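Local atomic coordinates of glycosaminoglycan xylosylkinase (Hydra vulgaris, PDB entry 5XOM), a protein that probably phosphorylates the xylose of the glycosaminoglycan linkage region, as a secretory-pathway sugar kinase of the Fam20 family. Residues E135-H140 with Y353-S358; T175-K180 with K196-A201; W227-N232 with A236-D241. All blocks are in the same frame, centred on the assembly; numbering follows the deposited sequence.

The three contacts lie well apart, with no two touching. Interaction 1, its centre about 11 Å from the centre of the chain, is the core one: four buried aliphatic residues join helix 132-144 to the loop leading into helix 358-382. Interaction 2, at the surface with its centre about 26 Å from the centre of the chain, joins the outer strands of a disulfide-bearing sheet and their flanking residues through an isoleucine, a proline, an aspartate and a cystine sulfur. Interaction 3 is partly buried and chemically the richest, with an indole hydrogen bond, a CH-pi contact and a water bridge between a loop and one helical turn. In sequence, both lie between the segments of interaction 1.

Interaction 1 of 3, residues E135-H140 with Y353-S358; sequences EIAAFH and YPILTS
Helix 132-144, which probably corresponds to the C-helix of the protein kinase fold, rests Ile136 and Ala137 on Ile355 and Leu356 of the loop that leads into helix 358-382. Ile355 meets the helix with both of its branches. Its CG2, placed anti to the backbone N, lies 4.0 Å from Ile136 CB and equally far, 4.0 Å, from Ala137 CB, close against the backbone where these two residues join. The longer branch of Ile355 bends round to Ile136, where CD1 is 4.1 Å from Ile136 CG2. The two isoleucine side chains cross at about a right angle, so methyl meets methyl over a short length.

Leu356 takes the neighbouring place. Its forked end straddles the Ala137 methyl: CD1 comes to 3.7 Å from Ala137 CB and CD2 to 4.0 Å from the same atom.

Around this patch, Leu347 of helix 339-347 packs on Ile355 and Phe301 on Leu356. The helix turns another side to Lys111, which forms a salt bridge with Glu135, consistent with the Lys-Glu pair of protein kinases.

Between 135-140 and 353-358 themselves there is no hydrogen bond, and the contact is apolar van der Waals packing. One turn earlier on the helix, Asn133 ND2 donates to Ile355 O, so a polar bond also fixes the loop on the helix beside the fitted methyl groups.

Interaction 2 of 3, residues T175-K180 with K196-A201; sequences TFIKDK and KEPACA
Asp179 and Cys200 face each other across the small antiparallel sheet of strands 176-178, 184-186 and 199-200, with Ile177 and Pro198 meeting a little farther along. The two segments supply the outer strands, so these side chains reach over the middle strand on one face of the sheet. The closer half is at the sulfur, a van der Waals contact without a hydrogen bond: Cys200 SG is 3.8 Å from Asp179 OD2 and 4.0 Å from Asp179 CB. Its disulfide to Cys185, a cross-strand bridge at a non-hydrogen-bonded pair, holds it beside the aspartate. With CG between the backbone N and the carbonyl carbon (chi1 72°), Asp179 brings OD2 alongside the sulfur, while the carboxylate makes its polar bonds elsewhere, that of OD1 with Asn183 N among them.

The other half is slacker. Ile177 stretches its long branch out (chi2 175°), yet only CD1 arrives, 4.2 Å from Pro198 CB, and the two side chains cross nearly at right angles. On the solvent side, exposed Lys178 and Lys180 stand beside Asp179, and Lys196 lies near the Pro198 end; Lys178 forms a salt bridge with Glu182.

Backbone bonds from Ile177 to Cys185 and from Ala199 to Phe186 run through the middle strand. On the sheet's other face, Phe176 packs against helix 160-164, and Ala199 and Ala201 lie on Met206 of strand 205-212.

Interaction 3 of 3, residues W227-N232 with A236-D241; sequences WRRTYN and AKWETD
Trp238 fills the bend where the loop 227-232, which follows strand 221-224 in the Fam20 C-terminal kinase region, doubles back onto a weakly bonded helix at about 237-240. One direct hydrogen bond joins the segments: Trp238 NE1 donates to Arg228 O at 2.8 Å, almost straight at 176°. The oxygen lies in the plane of the indole, but the N-H comes to it from well above the carbonyl plane. Placing CG between its own backbone N and carbonyl carbon (chi1 56°) is what swings the Trp238 ring toward the loop.

The aromatic contacts come next. Trp227 CA sits over a face of Trp238, 3.9 Å from the centroid of its five-membered ring, a CH-pi contact. The two indoles are inclined at 51°, neither stacked nor edge-to-face, and Trp227 CD1 touches Trp238 CB at 3.7 Å. Glu239 CG lies over the opposite face of Trp238, toward the rim. Trp227 NE1 hydrogen-bonds Gln317 OE1.

Apolar packing closes the rest. Arg229 CG lies at the edge of the Trp238 ring, 4.2 Å from CZ2, while its NH2 and NE hydrogen-bond Ser310 OG and Ala276 O. Thr230 CG2 lies against the Ala236 backbone, 3.3 Å from Ala236 N, and touches the methyl as well; its hydroxyl hydrogen-bonds with Lys234 O.

Polar links through Glu239 complete the bend. Its OE2 accepts from Ala236 N at 3.2 Å, and a water that accepts from Thr230 N (3.0 Å) donates to the same Glu239 OE2 at 2.6 Å.

Interaction 1 of 3, residues E135-H140 with Y353-S358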
loop_
_atom_site.group_PDB
_atom_site.type_symbol
_atom_site.label_atom_id
_atom_site.label_comp_id
_atom_site.label_asym_id
_atom_site.label_seq_id
_atom_site.Cartn_x
_atom_site.Cartn_y
_atom_site.Cartn_z
ATOM N N GLU A 135 -0.318 -21.042 -12.813
ATOM C CA GLU A 135 -1.170 -20.102 -12.086
ATOM C C GLU A 135 -0.335 -19.172 -11.220
ATOM O O GLU A 135 -0.605 -17.969 -11.153
ATOM C CB GLU A 135 -2.194 -20.845 -11.215
ATOM C CG GLU A 135 -3.299 -21.578 -11.976
ATOM C CD GLU A 135 -4.449 -20.675 -12.445
ATOM O OE1 GLU A 135 -4.301 -19.430 -12.481
ATOM O OE2 GLU A 135 -5.518 -21.226 -12.784
ATOM N N ILE A 136 0.680 -19.716 -10.542
ATOM C CA ILE A 136 1.548 -18.896 -9.700
ATOM C C ILE A 136 2.304 -17.879 -10.544
ATOM O O ILE A 136 2.336 -16.685 -10.229
ATOM C CB ILE A 136 2.511 -19.790 -8.900
ATOM C CG1 ILE A 136 1.717 -20.723 -7.986
ATOM C CG2 ILE A 136 3.473 -18.938 -8.079
ATOM C CD1 ILE A 136 2.525 -21.865 -7.453
ATOM N N ALA A 137 2.926 -18.342 -11.632
ATOM C CA ALA A 137 3.701 -17.440 -12.475
ATOM C C ALA A 137 2.811 -16.384 -13.119
ATOM O O ALA A 137 3.186 -15.210 -13.193
ATOM C CB ALA A 137 4.457 -18.232 -13.537
ATOM N N ALA A 138 1.619 -16.777 -13.574
ATOM C CA ALA A 138 0.729 -15.820 -14.224
ATOM C C ALA A 138 0.261 -14.744 -13.247
ATOM O O ALA A 138 0.119 -13.576 -13.621
ATOM C CB ALA A 138 -0.469 -16.550 -14.831
ATOM N N PHE A 139 0.019 -15.114 -11.989
ATOM C CA PHE A 139 -0.417 -14.116 -11.024
ATOM C C PHE A 139 0.673 -13.079 -10.764
ATOM O O PHE A 139 0.405 -11.873 -10.784
ATOM C CB PHE A 139 -0.854 -14.794 -9.725
ATOM C CG PHE A 139 -0.772 -13.904 -8.526
ATOM C CD1 PHE A 139 -1.618 -12.813 -8.387
ATOM C CD2 PHE A 139 0.150 -14.165 -7.526
ATOM C CE1 PHE A 139 -1.534 -11.991 -7.278
ATOM C CE2 PHE A 139 0.239 -13.352 -6.414
ATOM C CZ PHE A 139 -0.602 -12.263 -6.288
ATOM N N HIS A 140 1.917 -13.515 -10.569
ATOM C CA HIS A 140 2.973 -12.536 -10.324
ATOM C C HIS A 140 3.292 -11.726 -11.568
ATOM O O HIS A 140 3.649 -10.547 -11.459
ATOM C CB HIS A 140 4.225 -13.220 -9.789
ATOM C CG HIS A 140 4.063 -13.709 -8.391
ATOM N ND1 HIS A 140 4.041 -12.855 -7.310
ATOM C CD2 HIS A 140 3.883 -14.954 -7.894
ATOM C CE1 HIS A 140 3.861 -13.556 -6.205
ATOM N NE2 HIS A 140 3.764 -14.832 -6.532
ATOM N N TYR A 353 8.794 -22.740 -5.023
ATOM C CA TYR A 353 9.851 -22.301 -5.945
ATOM C C TYR A 353 10.981 -23.327 -6.057
ATOM O O TYR A 353 11.347 -23.946 -5.051
ATOM C CB TYR A 353 10.402 -20.954 -5.461
ATOM C CG TYR A 353 11.510 -20.374 -6.304
ATOM C CD1 TYR A 353 11.224 -19.575 -7.400
ATOM C CD2 TYR A 353 12.849 -20.610 -5.988
ATOM C CE1 TYR A 353 12.237 -19.030 -8.173
ATOM C CE2 TYR A 353 13.869 -20.076 -6.758
ATOM C CZ TYR A 353 13.556 -19.286 -7.847
ATOM O OH TYR A 353 14.561 -18.748 -8.620
ATOM N N PRO A 354 11.590 -23.487 -7.254
ATOM C CA PRO A 354 11.370 -22.828 -8.564
ATOM C C PRO A 354 9.987 -23.043 -9.175
ATOM O O PRO A 354 9.443 -24.151 -9.131
ATOM C CB PRO A 354 12.446 -23.447 -9.477
ATOM C CG PRO A 354 13.312 -24.283 -8.627
ATOM C CD PRO A 354 12.713 -24.439 -7.271
ATOM N N ILE A 355 9.438 -21.979 -9.750
ATOM C CA ILE A 355 8.112 -22.013 -10.358
ATOM C C ILE A 355 8.198 -22.292 -11.854
ATOM O O ILE A 355 7.402 -23.065 -12.394
ATOM C CB ILE A 355 7.384 -20.681 -10.082
ATOM C CG1 ILE A 355 7.292 -20.414 -8.573
ATOM C CG2 ILE A 355 6.008 -20.677 -10.728
ATOM C CD1 ILE A 355 6.645 -21.520 -7.781
ATOM N N LEU A 356 9.160 -21.672 -12.536
ATOM C CA LEU A 356 9.362 -21.850 -13.963
ATOM C C LEU A 356 10.802 -22.249 -14.237
ATOM O O LEU A 356 11.724 -21.835 -13.526
ATOM C CB LEU A 356 9.051 -20.568 -14.762
ATOM C CG LEU A 356 7.642 -19.986 -14.737
ATOM C CD1 LEU A 356 7.623 -18.592 -15.379
ATOM C CD2 LEU A 356 6.691 -20.924 -15.447
ATOM N N THR A 357 10.989 -23.059 -15.277
ATOM C CA THR A 357 12.335 -23.324 -15.761
ATOM C C THR A 357 12.893 -22.080 -16.435
ATOM O O THR A 357 12.155 -21.188 -16.865
ATOM C CB THR A 357 12.343 -24.469 -16.775
ATOM O OG1 THR A 357 11.520 -24.111 -17.893
ATOM C CG2 THR A 357 11.812 -25.756 -16.152
ATOM N N SER A 358 14.220 -22.029 -16.545
ATOM C CA SER A 358 14.833 -20.877 -17.199
ATOM C C SER A 358 14.417 -20.775 -18.664
ATOM O O SER A 358 14.447 -19.671 -19.222
ATOM C CB SER A 358 16.356 -20.956 -17.084
ATOM O OG SER A 358 16.842 -22.172 -17.618
#

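Interaction 2 of 3, residues T175-K180 with K196-A201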
loop_
_atom_site.group_PDB
_atom_site.type_symbol
_atom_site.label_atom_id
_atom_site.label_comp_id
_atom_site.label_asym_id
_atom_site.label_seq_id
_atom_site.Cartn_x
_atom_site.Cartn_y
_atom_site.Cartn_z
ATOM N N THR A 175 -13.069 -40.413 -4.394
ATOM C CA THR A 175 -12.177 -40.496 -5.546
ATOM C C THR A 175 -10.717 -40.584 -5.124
ATOM O O THR A 175 -9.825 -40.459 -5.970
ATOM C CB THR A 175 -12.383 -39.305 -6.495
ATOM O OG1 THR A 175 -11.903 -38.101 -5.884
ATOM C CG2 THR A 175 -13.852 -39.134 -6.831
ATOM N N PHE A 176 -10.450 -40.798 -3.838
ATOM C CA PHE A 176 -9.089 -41.049 -3.391
ATOM C C PHE A 176 -8.708 -42.496 -3.661
ATOM O O PHE A 176 -9.489 -43.417 -3.401
ATOM C CB PHE A 176 -8.936 -40.725 -1.910
ATOM C CG PHE A 176 -8.638 -39.282 -1.646
ATOM C CD1 PHE A 176 -9.652 -38.343 -1.633
ATOM C CD2 PHE A 176 -7.337 -38.859 -1.453
ATOM C CE1 PHE A 176 -9.374 -37.014 -1.403
ATOM C CE2 PHE A 176 -7.055 -37.532 -1.223
ATOM C CZ PHE A 176 -8.071 -36.609 -1.196
ATOM N N ILE A 177 -7.507 -42.695 -4.201
ATOM C CA ILE A 177 -6.976 -44.017 -4.508
ATOM C C ILE A 177 -5.479 -44.004 -4.237
ATOM O O ILE A 177 -4.881 -42.959 -3.980
ATOM C CB ILE A 177 -7.227 -44.438 -5.973
ATOM C CG1 ILE A 177 -6.497 -43.482 -6.923
ATOM C CG2 ILE A 177 -8.714 -44.507 -6.295
ATOM C CD1 ILE A 177 -6.589 -43.888 -8.379
ATOM N N LYS A 178 -4.870 -45.184 -4.311
ATOM C CA LYS A 178 -3.421 -45.301 -4.322
ATOM C C LYS A 178 -2.968 -45.755 -5.699
ATOM O O LYS A 178 -3.667 -46.507 -6.381
ATOM C CB LYS A 178 -2.910 -46.273 -3.248
ATOM C CG LYS A 178 -3.319 -45.899 -1.837
ATOM C CD LYS A 178 -3.137 -47.045 -0.853
ATOM C CE LYS A 178 -1.741 -47.620 -0.857
ATOM N NZ LYS A 178 -1.644 -48.723 0.143
ATOM N N ASP A 179 -1.803 -45.267 -6.115
ATOM C CA ASP A 179 -1.216 -45.688 -7.375
ATOM C C ASP A 179 -0.336 -46.920 -7.145
ATOM O O ASP A 179 -0.246 -47.449 -6.034
ATOM C CB ASP A 179 -0.476 -44.518 -8.032
ATOM C CG ASP A 179 0.826 -44.145 -7.329
ATOM O OD1 ASP A 179 1.221 -44.806 -6.341
ATOM O OD2 ASP A 179 1.457 -43.162 -7.769
ATOM N N LYS A 180 0.328 -47.381 -8.208
ATOM C CA LYS A 180 1.103 -48.613 -8.106
ATOM C C LYS A 180 2.272 -48.494 -7.133
ATOM O O LYS A 180 2.754 -49.519 -6.637
ATOM C CB LYS A 180 1.600 -49.056 -9.484
ATOM C CG LYS A 180 2.669 -48.181 -10.098
ATOM C CD LYS A 180 2.869 -48.531 -11.562
ATOM C CE LYS A 180 3.922 -47.647 -12.198
ATOM N NZ LYS A 180 5.252 -47.900 -11.569
ATOM N N LYS A 196 -8.202 -43.503 -14.167
ATOM C CA LYS A 196 -6.917 -43.733 -14.819
ATOM C C LYS A 196 -6.089 -42.463 -14.976
ATOM O O LYS A 196 -4.927 -42.551 -15.385
ATOM C CB LYS A 196 -7.129 -44.353 -16.200
ATOM C CG LYS A 196 -7.646 -45.784 -16.217
ATOM C CD LYS A 196 -8.430 -46.041 -17.501
ATOM C CE LYS A 196 -7.995 -47.331 -18.185
ATOM N NZ LYS A 196 -7.975 -48.502 -17.267
ATOM N N GLU A 197 -6.640 -41.298 -14.639
ATOM C CA GLU A 197 -5.925 -40.024 -14.737
ATOM C C GLU A 197 -5.977 -39.289 -13.403
ATOM O O GLU A 197 -6.576 -38.213 -13.290
ATOM C CB GLU A 197 -6.515 -39.170 -15.856
ATOM C CG GLU A 197 -6.353 -39.782 -17.246
ATOM C CD GLU A 197 -7.031 -38.959 -18.323
ATOM O OE1 GLU A 197 -8.086 -39.394 -18.827
ATOM O OE2 GLU A 197 -6.522 -37.868 -18.649
ATOM N N PRO A 198 -5.365 -39.846 -12.361
ATOM C CA PRO A 198 -5.392 -39.185 -11.057
ATOM C C PRO A 198 -4.283 -38.152 -10.929
ATOM O O PRO A 198 -3.277 -38.181 -11.641
ATOM C CB PRO A 198 -5.163 -40.349 -10.086
ATOM C CG PRO A 198 -4.237 -41.256 -10.852
ATOM C CD PRO A 198 -4.607 -41.113 -12.312
ATOM N N ALA A 199 -4.492 -37.231 -9.992
ATOM C CA ALA A 199 -3.418 -36.397 -9.470
ATOM C C ALA A 199 -2.850 -37.098 -8.246
ATOM O O ALA A 199 -3.598 -37.450 -7.329
ATOM C CB ALA A 199 -3.926 -35.005 -9.092
ATOM N N CYS A 200 -1.540 -37.315 -8.239
ATOM C CA CYS A 200 -0.896 -38.124 -7.216
ATOM C C CYS A 200 0.096 -37.298 -6.408
ATOM O O CYS A 200 0.807 -36.447 -6.954
ATOM C CB CYS A 200 -0.193 -39.318 -7.843
ATOM S SG CYS A 200 -1.344 -40.607 -8.367
ATOM N N ALA A 201 0.117 -37.551 -5.102
ATOM C CA ALA A 201 1.070 -36.960 -4.179
ATOM C C ALA A 201 2.404 -37.706 -4.221
ATOM O O ALA A 201 2.556 -38.721 -4.901
ATOM C CB ALA A 201 0.511 -36.976 -2.757
#

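Interaction 3 of 3, residues W227-N232 with A236-D241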
loop_
_atom_site.group_PDB
_atom_site.type_symbol
_atom_site.label_atom_id
_atom_site.label_comp_id
_atom_site.label_asym_id
_atom_site.label_seq_id
_atom_site.Cartn_x
_atom_site.Cartn_y
_atom_site.Cartn_z
ATOM N N TRP A 227 -12.469 -13.995 -30.317
ATOM C CA TRP A 227 -11.332 -14.626 -30.978
ATOM C C TRP A 227 -11.109 -16.062 -30.516
ATOM O O TRP A 227 -10.007 -16.597 -30.676
ATOM C CB TRP A 227 -10.072 -13.787 -30.767
ATOM C CG TRP A 227 -10.026 -12.584 -31.665
ATOM C CD1 TRP A 227 -9.454 -12.514 -32.901
ATOM C CD2 TRP A 227 -10.580 -11.287 -31.404
ATOM N NE1 TRP A 227 -9.616 -11.254 -33.427
ATOM C CE2 TRP A 227 -10.302 -10.481 -32.528
ATOM C CE3 TRP A 227 -11.280 -10.727 -30.330
ATOM C CZ2 TRP A 227 -10.699 -9.147 -32.609
ATOM C CZ3 TRP A 227 -11.671 -9.401 -30.411
ATOM C CH2 TRP A 227 -11.381 -8.626 -31.543
ATOM N N ARG A 228 -12.138 -16.703 -29.966
ATOM C CA ARG A 228 -12.020 -18.088 -29.535
ATOM C C ARG A 228 -11.745 -19.012 -30.718
ATOM O O ARG A 228 -12.048 -18.703 -31.874
ATOM C CB ARG A 228 -13.291 -18.533 -28.809
ATOM C CG ARG A 228 -14.541 -18.585 -29.678
ATOM C CD ARG A 228 -15.777 -18.738 -28.804
ATOM N NE ARG A 228 -17.013 -18.830 -29.577
ATOM C CZ ARG A 228 -17.679 -17.781 -30.053
ATOM N NH1 ARG A 228 -17.226 -16.550 -29.847
ATOM N NH2 ARG A 228 -18.799 -17.960 -30.743
ATOM N N ARG A 229 -11.161 -20.164 -30.408
ATOM C CA ARG A 229 -10.841 -21.167 -31.406
ATOM C C ARG A 229 -12.041 -22.077 -31.644
ATOM O O ARG A 229 -13.043 -22.038 -30.924
ATOM C CB ARG A 229 -9.622 -21.981 -30.971
ATOM C CG ARG A 229 -8.410 -21.116 -30.773
ATOM C CD ARG A 229 -7.299 -21.798 -30.002
ATOM N NE ARG A 229 -6.249 -20.821 -29.742
ATOM C CZ ARG A 229 -5.306 -20.497 -30.620
ATOM N NH1 ARG A 229 -5.276 -21.085 -31.807
ATOM N NH2 ARG A 229 -4.395 -19.585 -30.311
ATOM N N THR A 230 -11.929 -22.907 -32.680
ATOM C CA THR A 230 -13.039 -23.770 -33.063
ATOM C C THR A 230 -13.076 -25.059 -32.255
ATOM O O THR A 230 -14.153 -25.639 -32.074
ATOM C CB THR A 230 -12.949 -24.104 -34.549
ATOM O OG1 THR A 230 -11.652 -24.646 -34.826
ATOM C CG2 THR A 230 -13.151 -22.852 -35.382
ATOM N N TYR A 231 -11.918 -25.522 -31.778
ATOM C CA TYR A 231 -11.808 -26.793 -31.059
ATOM C C TYR A 231 -12.284 -27.941 -31.946
ATOM O O TYR A 231 -12.977 -28.864 -31.510
ATOM C CB TYR A 231 -12.543 -26.736 -29.719
ATOM C CG TYR A 231 -11.879 -25.733 -28.803
ATOM C CD1 TYR A 231 -10.752 -26.077 -28.065
ATOM C CD2 TYR A 231 -12.331 -24.420 -28.734
ATOM C CE1 TYR A 231 -10.122 -25.153 -27.251
ATOM C CE2 TYR A 231 -11.708 -23.490 -27.926
ATOM C CZ TYR A 231 -10.602 -23.863 -27.186
ATOM O OH TYR A 231 -9.975 -22.944 -26.380
ATOM N N ASN A 232 -11.913 -27.844 -33.216
ATOM C CA ASN A 232 -12.033 -28.866 -34.239
ATOM C C ASN A 232 -10.961 -28.504 -35.267
ATOM O O ASN A 232 -9.998 -27.802 -34.936
ATOM C CB ASN A 232 -13.469 -28.904 -34.798
ATOM C CG ASN A 232 -13.798 -27.689 -35.639
ATOM O OD1 ASN A 232 -13.002 -27.295 -36.471
ATOM N ND2 ASN A 232 -14.951 -27.075 -35.404
ATOM N N ALA A 236 -11.698 -20.764 -37.549
ATOM C CA ALA A 236 -12.545 -19.701 -37.064
ATOM C C ALA A 236 -12.495 -18.502 -37.994
ATOM O O ALA A 236 -11.585 -18.340 -38.819
ATOM C CB ALA A 236 -12.159 -19.260 -35.667
ATOM N N LYS A 237 -13.519 -17.665 -37.827
ATOM C CA LYS A 237 -13.781 -16.587 -38.756
ATOM C C LYS A 237 -12.620 -15.623 -38.771
ATOM O O LYS A 237 -12.216 -15.168 -39.845
ATOM C CB LYS A 237 -15.063 -15.877 -38.367
ATOM C CG LYS A 237 -16.197 -16.327 -39.192
ATOM C CD LYS A 237 -16.426 -17.825 -38.772
ATOM C CE LYS A 237 -17.554 -18.610 -39.553
ATOM N NZ LYS A 237 -17.960 -19.086 -40.942
ATOM N N TRP A 238 -12.022 -15.364 -37.600
ATOM C CA TRP A 238 -10.869 -14.470 -37.482
ATOM C C TRP A 238 -9.601 -15.039 -38.124
ATOM O O TRP A 238 -8.671 -14.277 -38.430
ATOM C CB TRP A 238 -10.612 -14.147 -36.013
ATOM C CG TRP A 238 -10.407 -15.345 -35.110
ATOM C CD1 TRP A 238 -11.366 -16.004 -34.380
ATOM C CD2 TRP A 238 -9.166 -15.992 -34.816
ATOM N NE1 TRP A 238 -10.789 -17.022 -33.656
ATOM C CE2 TRP A 238 -9.441 -17.036 -33.908
ATOM C CE3 TRP A 238 -7.850 -15.792 -35.236
ATOM C CZ2 TRP A 238 -8.440 -17.880 -33.413
ATOM C CZ3 TRP A 238 -6.855 -16.630 -34.742
ATOM C CH2 TRP A 238 -7.158 -17.660 -33.842
ATOM N N GLU A 239 -9.534 -16.353 -38.332
ATOM C CA GLU A 239 -8.387 -16.938 -39.012
ATOM C C GLU A 239 -8.463 -16.741 -40.518
ATOM O O GLU A 239 -7.422 -16.743 -41.185
ATOM C CB GLU A 239 -8.277 -18.437 -38.707
ATOM C CG GLU A 239 -8.332 -18.811 -37.235
ATOM C CD GLU A 239 -7.979 -20.270 -36.991
ATOM O OE1 GLU A 239 -6.927 -20.721 -37.494
ATOM O OE2 GLU A 239 -8.752 -20.971 -36.303
ATOM N N THR A 240 -9.670 -16.544 -41.055
ATOM C CA THR A 240 -9.899 -16.435 -42.492
ATOM C C THR A 240 -9.999 -14.980 -42.934
ATOM O O THR A 240 -9.285 -14.540 -43.842
ATOM C CB THR A 240 -11.207 -17.147 -42.866
ATOM O OG1 THR A 240 -12.317 -16.313 -42.505
ATOM C CG2 THR A 240 -11.340 -18.436 -42.080
ATOM N N ASP A 241 -10.909 -14.233 -42.315
ATOM C CA ASP A 241 -11.024 -12.801 -42.527
ATOM C C ASP A 241 -9.856 -12.074 -41.873
ATOM O O ASP A 241 -9.299 -12.519 -40.865
ATOM C CB ASP A 241 -12.357 -12.297 -41.971
ATOM C CG ASP A 241 -12.657 -10.857 -42.361
ATOM O OD1 ASP A 241 -11.788 -10.200 -42.967
ATOM O OD2 ASP A 241 -13.771 -10.382 -42.049
HETATM O O HOH W 1 -9.612 -22.678 -34.610
#